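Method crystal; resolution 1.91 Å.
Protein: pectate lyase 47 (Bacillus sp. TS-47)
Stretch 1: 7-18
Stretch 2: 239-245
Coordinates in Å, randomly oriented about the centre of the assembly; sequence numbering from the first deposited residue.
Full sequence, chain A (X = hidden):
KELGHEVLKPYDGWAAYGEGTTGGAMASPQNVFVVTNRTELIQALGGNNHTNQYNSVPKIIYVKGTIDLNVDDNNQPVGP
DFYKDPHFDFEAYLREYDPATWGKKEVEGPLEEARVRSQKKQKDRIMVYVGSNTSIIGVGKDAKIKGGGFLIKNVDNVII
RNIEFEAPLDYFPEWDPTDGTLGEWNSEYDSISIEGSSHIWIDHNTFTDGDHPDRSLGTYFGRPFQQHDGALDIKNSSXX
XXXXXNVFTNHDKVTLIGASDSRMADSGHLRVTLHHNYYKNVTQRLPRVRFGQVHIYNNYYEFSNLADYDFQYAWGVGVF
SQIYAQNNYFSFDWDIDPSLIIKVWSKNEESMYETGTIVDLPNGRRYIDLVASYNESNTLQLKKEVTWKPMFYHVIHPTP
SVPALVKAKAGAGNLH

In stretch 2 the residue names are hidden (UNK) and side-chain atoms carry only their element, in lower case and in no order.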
ATOM      1  N   VAL A   7       4.803 -21.288  -2.517  1.00 19.37           N
ATOM      2  CA  VAL A   7       3.471 -20.749  -2.741  1.00 18.17           C
ATOM      3  C   VAL A   7       2.749 -20.502  -1.425  1.00 16.42           C
ATOM      4  O   VAL A   7       3.230 -20.880  -0.355  1.00 15.06           O
ATOM      5  CB  VAL A   7       2.620 -21.695  -3.617  1.00 18.72           C
ATOM      6  CG1 VAL A   7       3.335 -21.950  -4.943  1.00 20.28           C
ATOM      7  CG2 VAL A   7       2.366 -23.010  -2.884  1.00 19.57           C
ATOM      8  N   LEU A   8       1.596 -19.851  -1.519  1.00 16.23           N
ATOM      9  CA  LEU A   8       0.777 -19.527  -0.358  1.00 14.53           C
ATOM     10  C   LEU A   8       0.226 -20.792   0.304  1.00 15.95           C
ATOM     11  O   LEU A   8      -0.274 -21.690  -0.376  1.00 14.18           O
ATOM     12  CB  LEU A   8      -0.390 -18.639  -0.794  1.00 14.30           C
ATOM     13  CG  LEU A   8      -1.299 -18.123   0.322  1.00 14.71           C
ATOM     14  CD1 LEU A   8      -0.592 -16.998   1.060  1.00 13.02           C
ATOM     15  CD2 LEU A   8      -2.616 -17.632  -0.272  1.00 14.11           C
ATOM     16  N   LYS A   9       0.309 -20.858   1.629  1.00 14.21           N
ATOM     17  CA  LYS A   9      -0.201 -22.009   2.366  1.00 15.75           C
ATOM     18  C   LYS A   9      -1.684 -22.173   2.054  1.00 14.98           C
ATOM     19  O   LYS A   9      -2.384 -21.196   1.766  1.00 14.52           O
ATOM     20  CB  LYS A   9       0.004 -21.833   3.875  1.00 17.96           C
ATOM     21  CG  LYS A   9       1.460 -21.735   4.305  1.00 21.63           C
ATOM     22  CD  LYS A   9       1.873 -20.278   4.539  1.00 28.54           C
ATOM     23  CE  LYS A   9       1.699 -19.430   3.281  1.00 22.43           C
ATOM     24  NZ  LYS A   9       2.021 -18.012   3.468  1.00 28.59           N
ATOM     25  N   PRO A  10      -2.189 -23.411   2.125  1.00 14.74           N
ATOM     26  CA  PRO A  10      -3.590 -23.727   1.839  1.00 15.41           C
ATOM     27  C   PRO A  10      -4.681 -22.896   2.513  1.00 14.74           C
ATOM     28  O   PRO A  10      -5.755 -22.719   1.942  1.00 15.29           O
ATOM     29  CB  PRO A  10      -3.685 -25.216   2.174  1.00 16.18           C
ATOM     30  CG  PRO A  10      -2.625 -25.410   3.206  1.00 18.64           C
ATOM     31  CD  PRO A  10      -1.485 -24.597   2.642  1.00 14.42           C
ATOM     32  N   TYR A  11      -4.420 -22.388   3.714  1.00 14.42           N
ATOM     33  CA  TYR A  11      -5.417 -21.585   4.421  1.00 15.08           C
ATOM     34  C   TYR A  11      -4.897 -20.210   4.819  1.00 14.81           C
ATOM     35  O   TYR A  11      -5.482 -19.549   5.680  1.00 14.29           O
ATOM     36  CB  TYR A  11      -5.896 -22.300   5.694  1.00 16.39           C
ATOM     37  CG  TYR A  11      -6.582 -23.626   5.451  1.00 20.18           C
ATOM     38  CD1 TYR A  11      -5.842 -24.792   5.249  1.00 22.20           C
ATOM     39  CD2 TYR A  11      -7.973 -23.711   5.400  1.00 23.55           C
ATOM     40  CE1 TYR A  11      -6.470 -26.010   5.000  1.00 24.02           C
ATOM     41  CE2 TYR A  11      -8.614 -24.926   5.151  1.00 24.98           C
ATOM     42  CZ  TYR A  11      -7.855 -26.069   4.950  1.00 27.26           C
ATOM     43  OH  TYR A  11      -8.481 -27.267   4.689  1.00 28.13           O
ATOM     44  N   ASP A  12      -3.814 -19.765   4.193  1.00 13.30           N
ATOM     45  CA  ASP A  12      -3.251 -18.475   4.568  1.00 14.24           C
ATOM     46  C   ASP A  12      -3.952 -17.258   3.968  1.00 13.18           C
ATOM     47  O   ASP A  12      -3.536 -16.725   2.934  1.00 12.14           O
ATOM     48  CB  ASP A  12      -1.756 -18.422   4.237  1.00 12.53           C
ATOM     49  CG  ASP A  12      -1.068 -17.222   4.873  1.00 13.31           C
ATOM     50  OD1 ASP A  12      -1.745 -16.478   5.610  1.00 15.57           O
ATOM     51  OD2 ASP A  12       0.139 -17.019   4.638  1.00 13.04           O
ATOM     52  N   GLY A  13      -5.020 -16.827   4.631  1.00 12.28           N
ATOM     53  CA  GLY A  13      -5.755 -15.655   4.189  1.00 10.85           C
ATOM     54  C   GLY A  13      -6.664 -15.820   2.987  1.00 11.51           C
ATOM     55  O   GLY A  13      -6.723 -16.877   2.359  1.00 12.24           O
ATOM     56  N   TRP A  14      -7.373 -14.745   2.660  1.00 11.62           N
ATOM     57  CA  TRP A  14      -8.299 -14.750   1.537  1.00 11.79           C
ATOM     58  C   TRP A  14      -7.693 -15.175   0.199  1.00 12.81           C
ATOM     59  O   TRP A  14      -8.401 -15.700  -0.660  1.00 13.71           O
ATOM     60  CB  TRP A  14      -8.954 -13.375   1.397  1.00 10.99           C
ATOM     61  CG  TRP A  14     -10.145 -13.166   2.298  1.00 12.62           C
ATOM     62  CD1 TRP A  14     -10.287 -12.214   3.273  1.00 10.87           C
ATOM     63  CD2 TRP A  14     -11.394 -13.872   2.242  1.00 12.27           C
ATOM     64  NE1 TRP A  14     -11.552 -12.281   3.819  1.00 14.01           N
ATOM     65  CE2 TRP A  14     -12.249 -13.289   3.203  1.00 13.12           C
ATOM     66  CE3 TRP A  14     -11.873 -14.939   1.467  1.00 12.74           C
ATOM     67  CZ2 TRP A  14     -13.558 -13.736   3.410  1.00 13.60           C
ATOM     68  CZ3 TRP A  14     -13.178 -15.384   1.673  1.00 15.34           C
ATOM     69  CH2 TRP A  14     -14.004 -14.782   2.639  1.00 14.86           C
ATOM     70  N   ALA A  15      -6.393 -14.951   0.015  1.00 12.21           N
ATOM     71  CA  ALA A  15      -5.736 -15.336  -1.233  1.00 12.40           C
ATOM     72  C   ALA A  15      -5.669 -16.855  -1.390  1.00 13.43           C
ATOM     73  O   ALA A  15      -5.324 -17.362  -2.458  1.00 14.45           O
ATOM     74  CB  ALA A  15      -4.333 -14.745  -1.290  1.00 10.82           C
ATOM     75  N   ALA A  16      -5.994 -17.581  -0.325  1.00 13.97           N
ATOM     76  CA  ALA A  16      -5.970 -19.042  -0.366  1.00 14.94           C
ATOM     77  C   ALA A  16      -7.293 -19.601  -0.891  1.00 16.66           C
ATOM     78  O   ALA A  16      -7.419 -20.801  -1.140  1.00 16.09           O
ATOM     79  CB  ALA A  16      -5.686 -19.599   1.024  1.00 15.60           C
ATOM     80  N   TYR A  17      -8.273 -18.721  -1.067  1.00 17.33           N
ATOM     81  CA  TYR A  17      -9.588 -19.123  -1.553  1.00 18.98           C
ATOM     82  C   TYR A  17      -9.501 -19.942  -2.840  1.00 18.94           C
ATOM     83  O   TYR A  17      -8.711 -19.632  -3.736  1.00 17.83           O
ATOM     84  CB  TYR A  17     -10.458 -17.890  -1.800  1.00 21.41           C
ATOM     85  CG  TYR A  17     -11.848 -18.224  -2.294  1.00 26.47           C
ATOM     86  CD1 TYR A  17     -12.827 -18.695  -1.419  1.00 29.15           C
ATOM     87  CD2 TYR A  17     -12.173 -18.104  -3.644  1.00 26.92           C
ATOM     88  CE1 TYR A  17     -14.099 -19.040  -1.879  1.00 31.89           C
ATOM     89  CE2 TYR A  17     -13.439 -18.447  -4.114  1.00 30.70           C
ATOM     90  CZ  TYR A  17     -14.395 -18.914  -3.227  1.00 31.81           C
ATOM     91  OH  TYR A  17     -15.646 -19.259  -3.695  1.00 35.28           O
ATOM     92  N   GLY A  18     -10.319 -20.989  -2.921  1.00 18.27           N
ATOM     93  CA  GLY A  18     -10.333 -21.836  -4.103  1.00 20.25           C
ATOM     94  C   GLY A  18      -9.031 -22.575  -4.328  1.00 19.72           C
ATOM     95  O   GLY A  18      -8.599 -23.353  -3.479  1.00 20.26           O
ATOM     96  N   UNK A 239      -9.829  -8.883  -5.304  1.00 14.08           N
ATOM     97  CA  UNK A 239     -10.391  -9.834  -4.353  1.00 15.37           C
ATOM     98  C   UNK A 239      -9.391 -10.931  -4.013  1.00 14.19           C
ATOM     99  O   UNK A 239      -8.481 -11.207  -4.790  1.00 13.87           O
ATOM    100  c   UNK A 239     -12.727 -10.791  -3.988  1.00 16.56           C
ATOM    101  c   UNK A 239     -11.640 -10.460  -4.991  1.00 15.20           C
ATOM    102  o   UNK A 239     -12.569 -10.496  -2.788  1.00 14.73           O
ATOM    103  o   UNK A 239     -13.761 -11.348  -4.418  1.00 15.91           O
ATOM    104  N   UNK A 240      -9.573 -11.552  -2.850  1.00 14.49           N
ATOM    105  CA  UNK A 240      -8.719 -12.654  -2.413  1.00 13.21           C
ATOM    106  C   UNK A 240      -7.244 -12.276  -2.384  1.00 14.29           C
ATOM    107  O   UNK A 240      -6.444 -12.726  -3.210  1.00 13.34           O
ATOM    108  c   UNK A 240     -11.173 -14.426  -2.298  1.00 17.12           C
ATOM    109  c   UNK A 240     -11.024 -14.356  -4.686  1.00 18.52           C
ATOM    110  c   UNK A 240     -12.532 -14.736  -2.387  1.00 19.41           C
ATOM    111  c   UNK A 240     -10.410 -14.230  -3.442  1.00 16.77           C
ATOM    112  c   UNK A 240      -8.959 -13.852  -3.332  1.00 14.78           C
ATOM    113  c   UNK A 240     -13.135 -14.854  -3.633  1.00 18.13           C
ATOM    114  c   UNK A 240     -12.381 -14.665  -4.787  1.00 18.59           C
ATOM    115  N   UNK A 241      -6.897 -11.456  -1.400  1.00 13.28           N
ATOM    116  CA  UNK A 241      -5.541 -10.962  -1.238  1.00 13.06           C
ATOM    117  C   UNK A 241      -5.014 -11.233   0.166  1.00 11.30           C
ATOM    118  O   UNK A 241      -5.751 -11.105   1.137  1.00 10.34           O
ATOM    119  c   UNK A 241      -6.252  -7.651  -3.128  1.00 19.66           C
ATOM    120  c   UNK A 241      -6.096  -9.129  -2.857  1.00 17.00           C
ATOM    121  c   UNK A 241      -4.100  -8.903  -1.321  1.00 12.76           C
ATOM    122  c   UNK A 241      -5.514  -9.441  -1.473  1.00 14.86           C
ATOM    123  N   UNK A 242      -3.744 -11.616   0.263  1.00  9.42           N
ATOM    124  CA  UNK A 242      -3.117 -11.848   1.558  1.00  9.67           C
ATOM    125  C   UNK A 242      -1.866 -10.978   1.650  1.00  8.95           C
ATOM    126  O   UNK A 242      -0.981 -11.046   0.796  1.00  9.62           O
ATOM    127  c   UNK A 242      -1.894 -13.490   3.045  1.00 11.68           C
ATOM    128  c   UNK A 242      -2.732 -13.331   1.768  1.00 10.74           C
ATOM    129  o   UNK A 242      -3.923 -14.120   1.897  1.00 12.01           O
ATOM    130  N   UNK A 243      -1.822 -10.146   2.685  1.00 10.20           N
ATOM    131  CA  UNK A 243      -0.710  -9.232   2.944  1.00  9.39           C
ATOM    132  C   UNK A 243      -0.107  -9.691   4.265  1.00 10.08           C
ATOM    133  O   UNK A 243      -0.687  -9.470   5.333  1.00 10.93           O
ATOM    134  c   UNK A 243      -1.231  -7.785   3.072  1.00 10.50           C
ATOM    135  c   UNK A 243      -2.578  -6.017   1.822  1.00 13.76           C
ATOM    136  c   UNK A 243      -1.901  -7.366   1.759  1.00  9.08           C
ATOM    137  c   UNK A 243      -0.094  -6.841   3.442  1.00 10.57           C
ATOM    138  N   UNK A 244       1.063 -10.320   4.196  1.00  8.84           N
ATOM    139  CA  UNK A 244       1.671 -10.859   5.402  1.00  8.67           C
ATOM    140  C   UNK A 244       3.158 -10.616   5.603  1.00  8.90           C
ATOM    141  O   UNK A 244       3.935 -10.557   4.651  1.00  8.49           O
ATOM    142  c   UNK A 244       1.420 -12.362   5.445  1.00 11.38           C
ATOM    143  o   UNK A 244       1.918 -12.977   4.269  1.00 10.44           O
ATOM    144  N   UNK A 245       3.543 -10.490   6.869  1.00  8.19           N
ATOM    145  CA  UNK A 245       4.935 -10.296   7.238  1.00  9.76           C
ATOM    146  C   UNK A 245       5.679  -9.201   6.480  1.00 10.09           C
ATOM    147  O   UNK A 245       6.848  -9.368   6.128  1.00  9.74           O
ATOM    148  c   UNK A 245       5.533 -13.488  10.409  1.00 14.72           C
ATOM    149  o   UNK A 245       4.261 -15.363  11.134  1.00 18.91           O
ATOM    150  c   UNK A 245       4.356 -13.622   7.903  1.00 12.92           C
ATOM    151  c   UNK A 245       5.881 -12.574   9.417  1.00 12.58           C
ATOM    152  c   UNK A 245       4.593 -14.467  10.142  1.00 15.31           C
ATOM    153  c   UNK A 245       5.301 -12.629   8.154  1.00 11.48           C
ATOM    154  c   UNK A 245       3.996 -14.545   8.893  1.00 15.71           C
ATOM    155  c   UNK A 245       5.676 -11.621   7.090  1.00 10.07           C
TER

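Position 239 opens the strand with a side chain of two carbons, the second carrying two oxygens. The two oxygens on the second carbon make this a carboxylate, which identifies Asp239. It makes no contact with stretch 1.

Position 240 has one carbon followed by a ring of six carbons with no oxygen attached, which identifies Phe240. Its backbone N gives a weak hydrogen bond to Asp239 OD1 (3.2 Å). The ring stacks in an offset manner on that of Tyr17, with centroids 4.3 Å apart and planes at 10°, so that Phe240 CZ lies 3.4 Å from Tyr17 CD2. Tyr17 CB also sits over the face of the Phe240 ring, 4.0 Å from its centroid. Trp14 adds apolar contact, its CE3 3.9 Å from Phe240 CD2, while Phe240 O receives a CA-H...O contact from Ala15 CA at 3.3 Å.

At position 241 four carbons fork at the first, one arm being two carbons long: Ile241. Its CA-to-CB bond points away from stretch 1, and the backbone makes the approach, with Ile241 O 3.9 Å from Trp14 CB.

Position 242 carries one carbon bearing one oxygen and one carbon, the branched hydroxyl side chain of Thr242, directed toward stretch 1. Thr242 OG1 donates to Asp12 O at 2.8 Å and accepts from Ala15 N at 3.2 Å. Gly13 CA lies 3.3 Å from the same OG1, and an ideal CB on this glycine would fall 2.2 Å from it, a clash; the positive phi of Gly13 independently favours glycine. Thr242 CG2 approaches Leu8 CD1 at 4.2 Å.

Position 243 repeats the four-carbon fork with one longer arm and is Ile243, out of reach of stretch 1.

Position 244 has one carbon and then one oxygen: Ser244. Its CA-to-CB bond points toward stretch 1, but Ser244 OG remains 4.4 Å from Asp12 OD2, and its hydrogen bond is made elsewhere in the structure.

Position 245, beyond the strand, shows one carbon and a six-carbon ring bearing an oxygen, hence Tyr245, which does not touch stretch 1.

The contact rests on two residues of the strand. Thr242 uses one hydroxyl as donor and acceptor, tying the backbone before Gly13 to the short 3-10 segment after it, where Ala16 N bonds to Gly13 O at 2.9 Å. Phe240 supplies the apolar part, packing against Trp14 and Tyr17. Together they hold a loop and a strand distant in sequence.

Stretch 2, residues 239-245: DFITISY
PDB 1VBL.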